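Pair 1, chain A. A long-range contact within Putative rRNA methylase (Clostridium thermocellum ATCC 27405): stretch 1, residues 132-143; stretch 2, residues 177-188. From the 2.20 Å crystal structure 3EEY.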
# COMPACT_ATOMS: atom_id res chain seq x y z
N GLY A 132 -8.04 -13.27 -9.76
CA GLY A 132 -7.25 -13.38 -8.54
C GLY A 132 -5.75 -13.28 -8.79
O GLY A 132 -4.96 -13.56 -7.90
N GLY A 133 -5.37 -12.89 -10.01
CA GLY A 133 -3.97 -12.69 -10.38
C GLY A 133 -3.54 -11.25 -10.18
O GLY A 133 -4.38 -10.39 -10.01
N ILE A 134 -2.23 -10.99 -10.21
CA ILE A 134 -1.70 -9.66 -9.86
C ILE A 134 -0.68 -9.13 -10.86
O ILE A 134 0.09 -9.88 -11.43
CB ILE A 134 -1.14 -9.63 -8.39
CG1 ILE A 134 -0.84 -8.20 -7.93
CG2 ILE A 134 0.13 -10.50 -8.25
CD1 ILE A 134 -1.49 -7.80 -6.65
N ILE A 135 -0.72 -7.83 -11.12
CA ILE A 135 0.35 -7.13 -11.82
C ILE A 135 0.92 -6.14 -10.82
O ILE A 135 0.17 -5.41 -10.18
CB ILE A 135 -0.16 -6.36 -13.06
CG1 ILE A 135 -0.74 -7.33 -14.09
CG2 ILE A 135 0.97 -5.52 -13.70
CD1 ILE A 135 -1.79 -6.73 -14.99
N THR A 136 2.25 -6.13 -10.67
CA THR A 136 2.91 -5.06 -9.93
C THR A 136 3.69 -4.17 -10.90
O THR A 136 4.31 -4.66 -11.83
CB THR A 136 3.84 -5.61 -8.83
OG1 THR A 136 4.90 -6.36 -9.43
CG2 THR A 136 3.07 -6.49 -7.85
N VAL A 137 3.61 -2.86 -10.68
CA VAL A 137 4.31 -1.87 -11.51
C VAL A 137 5.10 -0.95 -10.58
O VAL A 137 4.53 -0.15 -9.84
CB VAL A 137 3.31 -1.03 -12.37
CG1 VAL A 137 4.04 -0.20 -13.40
CG2 VAL A 137 2.28 -1.92 -13.04
N VAL A 138 6.43 -1.08 -10.59
CA VAL A 138 7.28 -0.13 -9.89
C VAL A 138 7.62 0.99 -10.89
O VAL A 138 8.24 0.74 -11.92
CB VAL A 138 8.55 -0.79 -9.29
CG1 VAL A 138 9.36 0.23 -8.50
CG2 VAL A 138 8.17 -1.94 -8.38
N ILE A 139 7.18 2.21 -10.60
CA ILE A 139 7.37 3.33 -11.50
C ILE A 139 8.50 4.21 -11.00
O ILE A 139 8.41 4.80 -9.92
CB ILE A 139 6.07 4.19 -11.65
CG1 ILE A 139 4.91 3.33 -12.17
CG2 ILE A 139 6.32 5.37 -12.59
CD1 ILE A 139 3.54 4.01 -12.08
N TYR A 140 9.57 4.29 -11.78
CA TYR A 140 10.65 5.24 -11.53
C TYR A 140 10.47 6.43 -12.44
O TYR A 140 10.04 6.30 -13.58
CB TYR A 140 12.00 4.64 -11.81
CG TYR A 140 12.37 3.47 -10.93
CD1 TYR A 140 13.22 3.64 -9.84
CD2 TYR A 140 11.89 2.19 -11.19
CE1 TYR A 140 13.58 2.56 -9.03
CE2 TYR A 140 12.23 1.12 -10.40
CZ TYR A 140 13.07 1.30 -9.32
OH TYR A 140 13.41 0.23 -8.52
N TYR A 141 10.84 7.60 -11.93
CA TYR A 141 10.60 8.85 -12.62
C TYR A 141 11.61 9.87 -12.12
O TYR A 141 12.43 9.56 -11.26
CB TYR A 141 9.15 9.33 -12.41
CG TYR A 141 8.73 9.57 -10.97
CD1 TYR A 141 8.65 8.51 -10.06
CD2 TYR A 141 8.39 10.84 -10.52
CE1 TYR A 141 8.27 8.71 -8.76
CE2 TYR A 141 8.00 11.06 -9.20
CZ TYR A 141 7.94 9.98 -8.32
OH TYR A 141 7.55 10.17 -7.01
N GLY A 142 11.56 11.09 -12.67
CA GLY A 142 12.58 12.10 -12.40
C GLY A 142 13.85 11.73 -13.11
O GLY A 142 13.84 10.85 -13.98
N GLY A 143 14.96 12.38 -12.76
CA GLY A 143 16.26 12.07 -13.36
C GLY A 143 16.25 12.07 -14.88
O GLY A 143 15.53 12.86 -15.50
N ASN A 177 13.13 13.76 -4.01
CA ASN A 177 13.91 13.11 -5.08
C ASN A 177 13.23 11.87 -5.65
O ASN A 177 13.82 10.78 -5.73
CB ASN A 177 15.38 12.86 -4.64
CG ASN A 177 16.32 12.59 -5.81
OD1 ASN A 177 16.07 12.98 -6.96
ND2 ASN A 177 17.43 11.91 -5.52
N CYS A 178 11.96 12.06 -6.01
CA CYS A 178 11.15 11.08 -6.74
C CYS A 178 11.22 9.64 -6.22
O CYS A 178 11.77 8.77 -6.90
CB CYS A 178 11.54 11.11 -8.22
SG CYS A 178 11.47 12.74 -8.92
N PRO A 179 10.67 9.39 -5.02
CA PRO A 179 10.68 8.01 -4.55
C PRO A 179 9.81 7.16 -5.48
O PRO A 179 8.73 7.61 -5.89
CB PRO A 179 10.07 8.11 -3.14
CG PRO A 179 9.26 9.36 -3.17
CD PRO A 179 10.00 10.29 -4.06
N PRO A 180 10.30 5.98 -5.87
CA PRO A 180 9.55 5.09 -6.77
C PRO A 180 8.14 4.75 -6.25
O PRO A 180 7.93 4.57 -5.05
CB PRO A 180 10.43 3.83 -6.84
CG PRO A 180 11.80 4.33 -6.54
CD PRO A 180 11.62 5.41 -5.53
N ILE A 181 7.20 4.68 -7.19
CA ILE A 181 5.79 4.45 -6.90
C ILE A 181 5.41 3.00 -7.21
O ILE A 181 5.81 2.49 -8.24
CB ILE A 181 4.94 5.42 -7.73
CG1 ILE A 181 5.07 6.84 -7.16
CG2 ILE A 181 3.48 5.00 -7.80
CD1 ILE A 181 4.53 7.91 -8.08
N LEU A 182 4.65 2.36 -6.32
CA LEU A 182 4.12 1.01 -6.58
C LEU A 182 2.64 1.01 -6.96
O LEU A 182 1.81 1.49 -6.21
CB LEU A 182 4.32 0.11 -5.36
CG LEU A 182 3.75 -1.31 -5.49
CD1 LEU A 182 4.46 -2.14 -6.57
CD2 LEU A 182 3.81 -2.02 -4.16
N VAL A 183 2.33 0.44 -8.12
CA VAL A 183 0.94 0.19 -8.49
C VAL A 183 0.69 -1.33 -8.48
O VAL A 183 1.47 -2.09 -9.03
CB VAL A 183 0.57 0.83 -9.85
CG1 VAL A 183 -0.88 0.61 -10.17
CG2 VAL A 183 0.83 2.33 -9.83
N CYS A 184 -0.37 -1.74 -7.80
CA CYS A 184 -0.79 -3.13 -7.78
C CYS A 184 -2.13 -3.27 -8.47
O CYS A 184 -3.09 -2.61 -8.09
CB CYS A 184 -0.92 -3.63 -6.34
SG CYS A 184 0.64 -3.82 -5.51
N ILE A 185 -2.17 -4.09 -9.52
CA ILE A 185 -3.41 -4.38 -10.24
C ILE A 185 -3.81 -5.82 -9.99
O ILE A 185 -3.04 -6.73 -10.28
CB ILE A 185 -3.23 -4.17 -11.76
CG1 ILE A 185 -2.61 -2.79 -12.06
CG2 ILE A 185 -4.55 -4.36 -12.49
CD1 ILE A 185 -1.91 -2.72 -13.38
N GLU A 186 -5.00 -6.03 -9.44
CA GLU A 186 -5.50 -7.38 -9.18
C GLU A 186 -6.81 -7.60 -9.91
O GLU A 186 -7.73 -6.81 -9.76
CB GLU A 186 -5.74 -7.61 -7.69
CG GLU A 186 -6.05 -9.07 -7.36
CD GLU A 186 -6.60 -9.30 -5.97
OE1 GLU A 186 -6.54 -8.39 -5.13
OE2 GLU A 186 -7.09 -10.42 -5.71
N LYS A 187 -6.89 -8.68 -10.69
CA LYS A 187 -8.13 -9.04 -11.38
C LYS A 187 -9.11 -9.64 -10.40
O LYS A 187 -8.78 -10.56 -9.67
CB LYS A 187 -7.85 -10.00 -12.54
CG LYS A 187 -9.09 -10.37 -13.36
CD LYS A 187 -8.77 -11.27 -14.55
CE LYS A 187 -8.65 -10.48 -15.82
NZ LYS A 187 -8.29 -11.27 -17.03
N ILE A 188 -10.33 -9.10 -10.37
CA ILE A 188 -11.36 -9.61 -9.47
C ILE A 188 -12.56 -10.21 -10.21
O ILE A 188 -13.36 -10.94 -9.62
CB ILE A 188 -11.81 -8.55 -8.43
CG1 ILE A 188 -12.38 -7.30 -9.11
CG2 ILE A 188 -10.66 -8.21 -7.49
CD1 ILE A 188 -12.98 -6.29 -8.15
O HOH W 1 11.84 7.34 -9.32

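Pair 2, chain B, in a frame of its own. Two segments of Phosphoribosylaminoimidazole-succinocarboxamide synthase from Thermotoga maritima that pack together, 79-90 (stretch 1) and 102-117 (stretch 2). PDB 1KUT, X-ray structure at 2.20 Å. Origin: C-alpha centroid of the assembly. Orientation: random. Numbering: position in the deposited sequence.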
# COMPACT_ATOMS: atom_id res chain seq x y z
N MSE B 79 -21.20 4.46 -2.10
CA MSE B 79 -19.81 4.40 -2.53
C MSE B 79 -18.78 4.00 -1.47
O MSE B 79 -18.96 4.26 -0.27
CB MSE B 79 -19.41 5.75 -3.13
CG MSE B 79 -20.23 6.17 -4.36
SE MSE B 79 -20.11 4.93 -5.86
CE MSE B 79 -18.19 5.05 -6.18
N PHE B 80 -17.71 3.34 -1.91
CA PHE B 80 -16.62 2.98 -1.02
C PHE B 80 -15.64 4.15 -1.12
O PHE B 80 -15.41 4.67 -2.21
CB PHE B 80 -15.90 1.71 -1.48
CG PHE B 80 -16.68 0.44 -1.27
CD1 PHE B 80 -17.66 0.05 -2.16
CD2 PHE B 80 -16.39 -0.39 -0.19
CE1 PHE B 80 -18.35 -1.15 -1.98
CE2 PHE B 80 -17.07 -1.60 -0.01
CZ PHE B 80 -18.05 -1.97 -0.91
N PRO B 81 -15.06 4.59 0.01
CA PRO B 81 -14.10 5.71 -0.02
C PRO B 81 -12.81 5.15 -0.60
O PRO B 81 -11.75 5.16 0.04
CB PRO B 81 -13.96 6.07 1.46
CG PRO B 81 -14.05 4.71 2.13
CD PRO B 81 -15.19 4.03 1.38
N LEU B 82 -12.89 4.69 -1.84
CA LEU B 82 -11.75 4.04 -2.46
C LEU B 82 -11.55 4.36 -3.93
O LEU B 82 -12.50 4.66 -4.65
CB LEU B 82 -11.94 2.54 -2.28
CG LEU B 82 -11.00 1.66 -1.47
CD1 LEU B 82 -10.51 2.35 -0.19
CD2 LEU B 82 -11.75 0.37 -1.18
N GLU B 83 -10.30 4.29 -4.36
CA GLU B 83 -9.91 4.50 -5.75
C GLU B 83 -9.15 3.22 -6.09
O GLU B 83 -8.14 2.93 -5.48
CB GLU B 83 -9.02 5.73 -5.89
CG GLU B 83 -9.78 7.04 -5.78
CD GLU B 83 -8.94 8.26 -6.13
OE1 GLU B 83 -8.10 8.17 -7.07
OE2 GLU B 83 -9.12 9.32 -5.49
N VAL B 84 -9.67 2.44 -7.02
CA VAL B 84 -9.04 1.18 -7.40
C VAL B 84 -8.35 1.38 -8.75
O VAL B 84 -9.00 1.65 -9.76
CB VAL B 84 -10.09 0.04 -7.54
CG1 VAL B 84 -9.37 -1.30 -7.67
CG2 VAL B 84 -11.05 0.05 -6.36
N VAL B 85 -7.04 1.22 -8.76
CA VAL B 85 -6.26 1.42 -9.96
C VAL B 85 -5.72 0.12 -10.53
O VAL B 85 -5.20 -0.73 -9.79
CB VAL B 85 -5.07 2.35 -9.66
CG1 VAL B 85 -4.23 2.57 -10.91
CG2 VAL B 85 -5.58 3.68 -9.12
N VAL B 86 -5.88 -0.05 -11.84
CA VAL B 86 -5.35 -1.23 -12.50
C VAL B 86 -4.27 -0.75 -13.44
O VAL B 86 -4.48 0.19 -14.23
CB VAL B 86 -6.44 -1.97 -13.29
CG1 VAL B 86 -5.83 -3.20 -13.95
CG2 VAL B 86 -7.56 -2.40 -12.36
N ARG B 87 -3.09 -1.36 -13.36
CA ARG B 87 -2.01 -0.96 -14.23
C ARG B 87 -1.67 -2.09 -15.18
O ARG B 87 -1.57 -3.25 -14.77
CB ARG B 87 -0.77 -0.60 -13.42
CG ARG B 87 -0.98 0.59 -12.50
CD ARG B 87 0.18 0.78 -11.57
NE ARG B 87 -0.15 1.73 -10.51
CZ ARG B 87 -0.27 3.04 -10.68
NH1 ARG B 87 -0.07 3.58 -11.88
NH2 ARG B 87 -0.60 3.82 -9.65
N LEU B 88 -1.52 -1.74 -16.46
CA LEU B 88 -1.18 -2.69 -17.49
C LEU B 88 0.25 -2.36 -17.93
O LEU B 88 0.98 -3.23 -18.39
CB LEU B 88 -2.13 -2.52 -18.69
CG LEU B 88 -3.27 -3.53 -18.86
CD1 LEU B 88 -3.89 -3.86 -17.54
CD2 LEU B 88 -4.31 -2.94 -19.81
N LYS B 89 0.62 -1.10 -17.77
CA LYS B 89 1.95 -0.65 -18.14
C LYS B 89 2.48 0.27 -17.05
O LYS B 89 1.70 0.96 -16.38
CB LYS B 89 1.93 0.10 -19.47
CG LYS B 89 1.49 -0.74 -20.66
CD LYS B 89 1.78 -0.03 -21.97
CE LYS B 89 1.21 -0.79 -23.17
NZ LYS B 89 1.63 -2.22 -23.21
N LYS B 90 3.79 0.28 -16.89
CA LYS B 90 4.43 1.11 -15.87
C LYS B 90 4.32 2.58 -16.20
O LYS B 90 4.81 3.02 -17.24
CB LYS B 90 5.92 0.75 -15.74
CG LYS B 90 6.22 -0.69 -15.37
CD LYS B 90 7.73 -0.90 -15.31
CE LYS B 90 8.12 -2.35 -15.05
NZ LYS B 90 9.60 -2.57 -15.27
N GLU B 102 8.94 3.83 -17.92
CA GLU B 102 7.58 4.32 -18.15
C GLU B 102 7.13 3.89 -19.54
O GLU B 102 7.72 4.28 -20.55
CB GLU B 102 7.51 5.84 -18.05
CG GLU B 102 6.09 6.38 -18.21
CD GLU B 102 6.02 7.88 -18.05
OE1 GLU B 102 6.50 8.60 -18.96
OE2 GLU B 102 5.49 8.35 -17.02
N GLY B 103 6.08 3.08 -19.58
CA GLY B 103 5.56 2.59 -20.84
C GLY B 103 5.82 1.11 -20.94
O GLY B 103 5.24 0.42 -21.79
N GLU B 104 6.70 0.60 -20.07
CA GLU B 104 7.01 -0.82 -20.09
C GLU B 104 5.78 -1.58 -19.65
O GLU B 104 5.05 -1.14 -18.76
CB GLU B 104 8.19 -1.20 -19.17
CG GLU B 104 8.58 -2.69 -19.33
CD GLU B 104 9.69 -3.17 -18.39
OE1 GLU B 104 10.80 -2.60 -18.43
OE2 GLU B 104 9.45 -4.13 -17.61
N ASP B 105 5.58 -2.73 -20.27
CA ASP B 105 4.44 -3.57 -19.95
C ASP B 105 4.70 -4.23 -18.61
O ASP B 105 5.85 -4.31 -18.16
CB ASP B 105 4.29 -4.65 -21.02
CG ASP B 105 4.37 -4.09 -22.43
OD1 ASP B 105 4.75 -4.84 -23.35
OD2 ASP B 105 4.05 -2.90 -22.62
N LEU B 106 3.63 -4.68 -17.98
CA LEU B 106 3.74 -5.39 -16.72
C LEU B 106 3.54 -6.81 -17.20
O LEU B 106 3.03 -7.01 -18.30
CB LEU B 106 2.61 -4.97 -15.77
CG LEU B 106 2.76 -3.54 -15.23
CD1 LEU B 106 1.59 -3.20 -14.33
CD2 LEU B 106 4.09 -3.41 -14.47
N PRO B 107 3.97 -7.81 -16.42
CA PRO B 107 3.80 -9.20 -16.84
C PRO B 107 2.32 -9.54 -16.77
O PRO B 107 1.81 -10.34 -17.55
CB PRO B 107 4.61 -9.97 -15.81
CG PRO B 107 4.31 -9.18 -14.55
CD PRO B 107 4.49 -7.75 -15.04
N VAL B 108 1.65 -8.93 -15.80
CA VAL B 108 0.22 -9.14 -15.59
C VAL B 108 -0.41 -7.84 -15.07
O VAL B 108 0.31 -6.90 -14.71
CB VAL B 108 -0.01 -10.29 -14.57
CG1 VAL B 108 0.74 -11.53 -15.03
CG2 VAL B 108 0.46 -9.88 -13.19
N PRO B 109 -1.75 -7.76 -15.05
CA PRO B 109 -2.40 -6.55 -14.57
C PRO B 109 -2.25 -6.36 -13.06
O PRO B 109 -2.54 -7.25 -12.26
CB PRO B 109 -3.86 -6.75 -14.97
CG PRO B 109 -3.76 -7.68 -16.17
CD PRO B 109 -2.72 -8.66 -15.71
N LEU B 110 -1.80 -5.17 -12.67
CA LEU B 110 -1.62 -4.86 -11.26
C LEU B 110 -2.77 -3.99 -10.72
O LEU B 110 -3.10 -2.95 -11.31
CB LEU B 110 -0.29 -4.15 -11.05
CG LEU B 110 -0.01 -3.66 -9.64
CD1 LEU B 110 0.18 -4.83 -8.68
CD2 LEU B 110 1.21 -2.79 -9.69
N VAL B 111 -3.37 -4.45 -9.62
CA VAL B 111 -4.47 -3.74 -8.97
C VAL B 111 -3.97 -3.13 -7.66
O VAL B 111 -3.41 -3.84 -6.83
CB VAL B 111 -5.62 -4.69 -8.59
CG1 VAL B 111 -6.81 -3.87 -8.11
CG2 VAL B 111 -5.99 -5.55 -9.78
N GLU B 112 -4.20 -1.82 -7.48
CA GLU B 112 -3.79 -1.09 -6.28
C GLU B 112 -4.98 -0.35 -5.66
O GLU B 112 -5.79 0.24 -6.37
CB GLU B 112 -2.75 -0.02 -6.61
CG GLU B 112 -1.39 -0.50 -7.07
CD GLU B 112 -0.35 0.63 -7.09
OE1 GLU B 112 -0.44 1.54 -7.95
OE2 GLU B 112 0.55 0.60 -6.23
N PHE B 113 -5.06 -0.34 -4.33
CA PHE B 113 -6.13 0.40 -3.67
C PHE B 113 -5.58 1.66 -3.01
O PHE B 113 -4.48 1.69 -2.47
CB PHE B 113 -6.83 -0.43 -2.61
CG PHE B 113 -7.68 -1.53 -3.16
CD1 PHE B 113 -7.11 -2.74 -3.57
CD2 PHE B 113 -9.07 -1.37 -3.27
CE1 PHE B 113 -7.91 -3.77 -4.08
CE2 PHE B 113 -9.88 -2.40 -3.77
CZ PHE B 113 -9.30 -3.60 -4.18
N PHE B 114 -6.37 2.72 -3.06
CA PHE B 114 -6.02 3.99 -2.46
C PHE B 114 -7.24 4.53 -1.72
O PHE B 114 -8.34 4.60 -2.27
CB PHE B 114 -5.64 5.00 -3.54
CG PHE B 114 -4.34 4.71 -4.20
CD1 PHE B 114 -3.16 5.23 -3.69
CD2 PHE B 114 -4.29 3.92 -5.35
CE1 PHE B 114 -1.94 4.98 -4.32
CE2 PHE B 114 -3.08 3.65 -5.99
CZ PHE B 114 -1.89 4.18 -5.47
N ILE B 115 -7.04 4.89 -0.46
CA ILE B 115 -8.13 5.45 0.30
C ILE B 115 -8.35 6.84 -0.27
O ILE B 115 -7.43 7.66 -0.27
CB ILE B 115 -7.77 5.56 1.78
CG1 ILE B 115 -7.77 4.16 2.39
CG2 ILE B 115 -8.75 6.52 2.51
CD1 ILE B 115 -7.58 4.16 3.89
N LYS B 116 -9.55 7.11 -0.77
CA LYS B 116 -9.76 8.45 -1.29
C LYS B 116 -9.91 9.38 -0.09
O LYS B 116 -10.88 9.31 0.68
CB LYS B 116 -10.95 8.49 -2.27
CG LYS B 116 -12.33 8.57 -1.69
CD LYS B 116 -13.39 8.56 -2.81
CE LYS B 116 -13.30 9.76 -3.78
NZ LYS B 116 -12.17 9.70 -4.77
N ASP B 117 -8.91 10.24 0.09
CA ASP B 117 -8.85 11.19 1.19
C ASP B 117 -7.89 12.30 0.76
O ASP B 117 -6.69 12.23 1.02
CB ASP B 117 -8.32 10.48 2.44
CG ASP B 117 -8.18 11.42 3.63
OD1 ASP B 117 -7.84 10.92 4.73
OD2 ASP B 117 -8.39 12.64 3.48

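Both pairs are two-stranded antiparallel ladders, and 14 central residues superpose with an RMSD of 0.4 Å on N, CA and C. The N-to-C directions of the strands differ by 164° in pair 1 and 160° in pair 2, with closest axis approaches of 4.6 and 4.5 Å. The register is the same: Ile A135–Ile A185, Val A137–Val A183 and Ile A139–Ile A181 are hydrogen-bonded pairs, as are the matching Glu B83–Phe B114, Val B85–Glu B112 and Arg B87–Leu B110. Their amide-to-carbonyl bonds run in both directions, for example from Val A137 N to Val A183 O (2.8 Å) and from Val B85 N to Glu B112 O (2.9 Å).

The face carrying these hydrogen-bonded pairs differs in chemical character. In pair 1 it is wholly aliphatic: Ile A135 CB lies 4.0 Å from Ile A185 CB, and branched tips reach diagonally, Ile A139 CD1 to Val A183 CG2 at 3.9 Å and Val A137 CG2 to Ile A185 CD1 at 4.3 Å. In pair 2, Glu B83 CB lies 4.2 Å from Phe B114 CB at the positions of Ile A135 and Ile A185. The diagonal between Ile A139 and Val A183 becomes one between Arg B87 and Glu B112, a salt bridge in which Arg B87 NE and Glu B112 OE1 are 2.6 Å apart; Arg B87 NH2 also donates to Glu B112 OE1, at 2.8 Å. The other diagonal stays apolar, with Val B85 CG2 4.0 Å from Phe B114 CD2. Charged side chains thus occupy three of the six positions that are aliphatic in pair 1 (Glu B83, Arg B87 and Glu B112), on closely similar backbones.

On the opposite face, Thr A136 and Cys A184 match Val B84 and Phe B113. The small pair 1 side chains meet loosely, Thr A136 CG2 to Cys A184 SG at 4.3 Å, whereas Val B84 CG1 sits over the face of the Phe B113 ring, 4.3 Å from its centroid. The same ring receives Leu B82, whose CD2 is 3.8 Å from Phe B113 CD2; its counterpart Ile A134 places CD1 4.2 Å from Cys A184 CB. Val A138 and Val B86 nearly coincide, but Val A138 CG2 meets Leu A182 CD1 at 4.1 Å, while Val B86 CG2 is 4.4 Å from the shorter Val B111 at CG2.

At the matched prolines, Tyr A140 covers Pro A180 with a ring face, 4.3 Å from Pro A180 CB to the ring centroid; Leu B88 CD1 instead touches Pro B109 CB at 3.9 Å. Beyond, the side chains diverge: the Tyr A141 ring lies over Cys A178 CB, whereas Lys B89 NZ forms a salt bridge with Asp B105 OD2 at 2.6 Å.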